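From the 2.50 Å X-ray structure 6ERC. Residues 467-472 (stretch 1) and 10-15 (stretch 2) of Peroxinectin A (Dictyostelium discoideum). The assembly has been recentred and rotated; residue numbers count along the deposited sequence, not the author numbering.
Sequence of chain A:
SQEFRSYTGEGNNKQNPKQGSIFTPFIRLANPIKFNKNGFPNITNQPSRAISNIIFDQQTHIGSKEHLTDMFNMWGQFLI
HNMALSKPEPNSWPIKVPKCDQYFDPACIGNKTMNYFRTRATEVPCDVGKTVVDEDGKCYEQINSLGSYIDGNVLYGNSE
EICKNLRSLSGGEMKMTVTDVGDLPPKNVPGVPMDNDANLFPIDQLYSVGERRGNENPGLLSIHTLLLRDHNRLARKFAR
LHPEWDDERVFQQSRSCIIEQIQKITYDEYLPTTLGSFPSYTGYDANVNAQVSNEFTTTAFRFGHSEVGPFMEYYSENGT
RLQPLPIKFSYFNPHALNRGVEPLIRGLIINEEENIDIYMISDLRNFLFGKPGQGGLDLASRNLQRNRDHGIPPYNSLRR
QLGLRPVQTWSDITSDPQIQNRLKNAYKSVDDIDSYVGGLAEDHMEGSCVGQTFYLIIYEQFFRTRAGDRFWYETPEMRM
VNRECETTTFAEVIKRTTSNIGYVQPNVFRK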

# COMPACT_ATOMS: atom_id res chain seq x y z
N ALA A 467 13.48 -13.34 -2.21
CA ALA A 467 14.49 -14.17 -2.86
C ALA A 467 15.32 -13.38 -3.86
O ALA A 467 16.51 -13.66 -4.03
CB ALA A 467 13.81 -15.36 -3.55
N GLY A 468 14.71 -12.41 -4.54
CA GLY A 468 15.43 -11.60 -5.50
C GLY A 468 16.16 -10.41 -4.92
O GLY A 468 16.74 -9.62 -5.67
N ASP A 469 16.16 -10.27 -3.60
CA ASP A 469 16.81 -9.14 -2.93
C ASP A 469 18.21 -9.55 -2.49
O ASP A 469 18.37 -10.45 -1.66
CB ASP A 469 15.97 -8.67 -1.74
CG ASP A 469 16.47 -7.37 -1.16
OD1 ASP A 469 17.56 -6.91 -1.55
OD2 ASP A 469 15.76 -6.79 -0.31
N ARG A 470 19.22 -8.88 -3.06
CA ARG A 470 20.60 -9.19 -2.72
C ARG A 470 20.97 -8.67 -1.33
O ARG A 470 21.88 -9.21 -0.69
CB ARG A 470 21.54 -8.59 -3.78
CG ARG A 470 23.01 -8.95 -3.61
CD ARG A 470 23.82 -8.56 -4.84
NE ARG A 470 23.88 -7.12 -5.05
CZ ARG A 470 24.87 -6.33 -4.64
NH1 ARG A 470 25.91 -6.82 -3.99
NH2 ARG A 470 24.82 -5.02 -4.89
N PHE A 471 20.28 -7.64 -0.85
CA PHE A 471 20.53 -7.06 0.46
C PHE A 471 19.54 -7.55 1.51
O PHE A 471 19.35 -6.88 2.54
CB PHE A 471 20.48 -5.53 0.37
CG PHE A 471 21.61 -4.92 -0.41
CD1 PHE A 471 21.61 -4.94 -1.79
CD2 PHE A 471 22.67 -4.30 0.25
CE1 PHE A 471 22.65 -4.38 -2.51
CE2 PHE A 471 23.70 -3.73 -0.47
CZ PHE A 471 23.69 -3.77 -1.85
N TRP A 472 18.89 -8.69 1.29
CA TRP A 472 17.94 -9.21 2.26
C TRP A 472 18.65 -9.49 3.58
O TRP A 472 19.74 -10.06 3.61
CB TRP A 472 17.26 -10.47 1.74
CG TRP A 472 16.15 -10.93 2.62
CD1 TRP A 472 16.16 -12.00 3.47
CD2 TRP A 472 14.86 -10.33 2.76
NE1 TRP A 472 14.96 -12.10 4.13
CE2 TRP A 472 14.14 -11.08 3.71
CE3 TRP A 472 14.25 -9.22 2.18
CZ2 TRP A 472 12.84 -10.76 4.08
CZ3 TRP A 472 12.96 -8.90 2.55
CH2 TRP A 472 12.27 -9.67 3.49
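Stretch 2, residues 10-15: EGNNKQ

Residues 10-15 lie against residues 467-472 of the same chain as one irregular segment on another, the touching residues at least 456 positions apart in sequence. Stretch 2 has no regular helix or strand, so the contact is not a strand pairing; it centres on N12 and R470, whose CA atoms are 5.7 Å apart and which lose the most surface to the other stretch. In all, 295 Å² is buried, both sides summed.

Stretch 1 presents a type I beta turn from D469 to W472. The bond that closes it, W472 N to D469 O, is weak at 3.5 Å, but F471 N also donates to D469 OD1 (2.9 Å), tying the side chain of D469 (chi1 t) back onto the turn. The CA-to-CB bond of N12 points sideways, yet its amide (chi1 t) reaches the turn and is used at both ends. Its oxygen accepts from the main chain: R470 N to N12 OD1 is 2.8 Å and nearly straight, at 175°. Its nitrogen donates to the side chain: N12 ND2 to D469 OD1 is 3.1 Å at 167°. D469 OD1 thus accepts from both F471 N and N12 ND2, while OD2 is satisfied elsewhere in the structure. N12 ND2 also lies 3.7 Å from F471 CD1, approaching the ring obliquely.

R470 answers in the other direction. Its CA-to-CB bond points toward stretch 2, and its side chain, t at chi1 and chi2 and p at chi3, brings the guanidinium edge to two successive backbone carbonyls: R470 NH2 donates to G11 O at 3.0 Å and R470 NE to N12 O at 2.9 Å. N12 is therefore held through its main chain as well as its side chain. R470 NH1 and NH2 have further partners elsewhere. G11, with phi 81° and psi -9°, has a backbone in which a CB would be jammed against the carbonyl oxygen of E10, so this conformation by itself calls for glycine.

Water 1 extends the polar network. It donates to N12 OD1 and to G468 O, each at 2.9 Å, although more acceptors lie in reach than it has protons, and it accepts from N13 ND2 at 3.2 Å. Thus N13, whose CA-to-CB bond points away, is linked to G468 through solvent.

K14 brings no compensating charge: its NZ sits over one face of the R470 guanidinium, 3.9 Å from R470 NH1, two like charges close together. A467, W472, E10 and Q15 take no part in the contact.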

# COMPACT_ATOMS: atom_id res chain seq x y z
N GLU A 10 18.37 0.13 -8.26
CA GLU A 10 19.30 -0.44 -9.22
C GLU A 10 20.60 -0.83 -8.53
O GLU A 10 20.91 -0.37 -7.43
CB GLU A 10 19.56 0.53 -10.37
CG GLU A 10 20.21 1.85 -9.98
CD GLU A 10 20.29 2.82 -11.14
OE1 GLU A 10 20.84 2.45 -12.20
OE2 GLU A 10 19.79 3.96 -11.01
N GLY A 11 21.36 -1.70 -9.19
CA GLY A 11 22.52 -2.31 -8.59
C GLY A 11 22.23 -3.48 -7.68
O GLY A 11 23.17 -4.16 -7.26
N ASN A 12 20.96 -3.73 -7.36
CA ASN A 12 20.63 -4.84 -6.48
C ASN A 12 20.91 -6.18 -7.15
O ASN A 12 21.34 -7.14 -6.49
CB ASN A 12 19.16 -4.75 -6.06
CG ASN A 12 18.83 -5.63 -4.88
OD1 ASN A 12 18.83 -6.85 -4.98
ND2 ASN A 12 18.53 -5.00 -3.75
N ASN A 13 20.67 -6.28 -8.45
CA ASN A 13 20.99 -7.46 -9.23
C ASN A 13 22.17 -7.14 -10.14
O ASN A 13 22.08 -6.25 -10.98
CB ASN A 13 19.78 -7.92 -10.05
CG ASN A 13 19.97 -9.30 -10.64
OD1 ASN A 13 20.52 -9.46 -11.73
ND2 ASN A 13 19.52 -10.32 -9.91
N LYS A 14 23.27 -7.87 -9.95
CA LYS A 14 24.49 -7.57 -10.69
C LYS A 14 24.28 -7.76 -12.19
O LYS A 14 24.66 -6.91 -13.00
CB LYS A 14 25.63 -8.46 -10.19
CG LYS A 14 26.04 -8.18 -8.75
CD LYS A 14 27.10 -9.16 -8.28
CE LYS A 14 27.62 -8.81 -6.89
NZ LYS A 14 28.39 -7.53 -6.87
N GLN A 15 23.66 -8.88 -12.58
CA GLN A 15 23.53 -9.19 -14.00
C GLN A 15 22.53 -8.28 -14.69
O GLN A 15 22.67 -8.00 -15.89
CB GLN A 15 23.12 -10.66 -14.18
CG GLN A 15 24.14 -11.68 -13.66
CD GLN A 15 24.19 -11.77 -12.14
OE1 GLN A 15 23.30 -11.28 -11.44
NE2 GLN A 15 25.25 -12.40 -11.62
O HOH W 1 19.11 -8.86 -7.06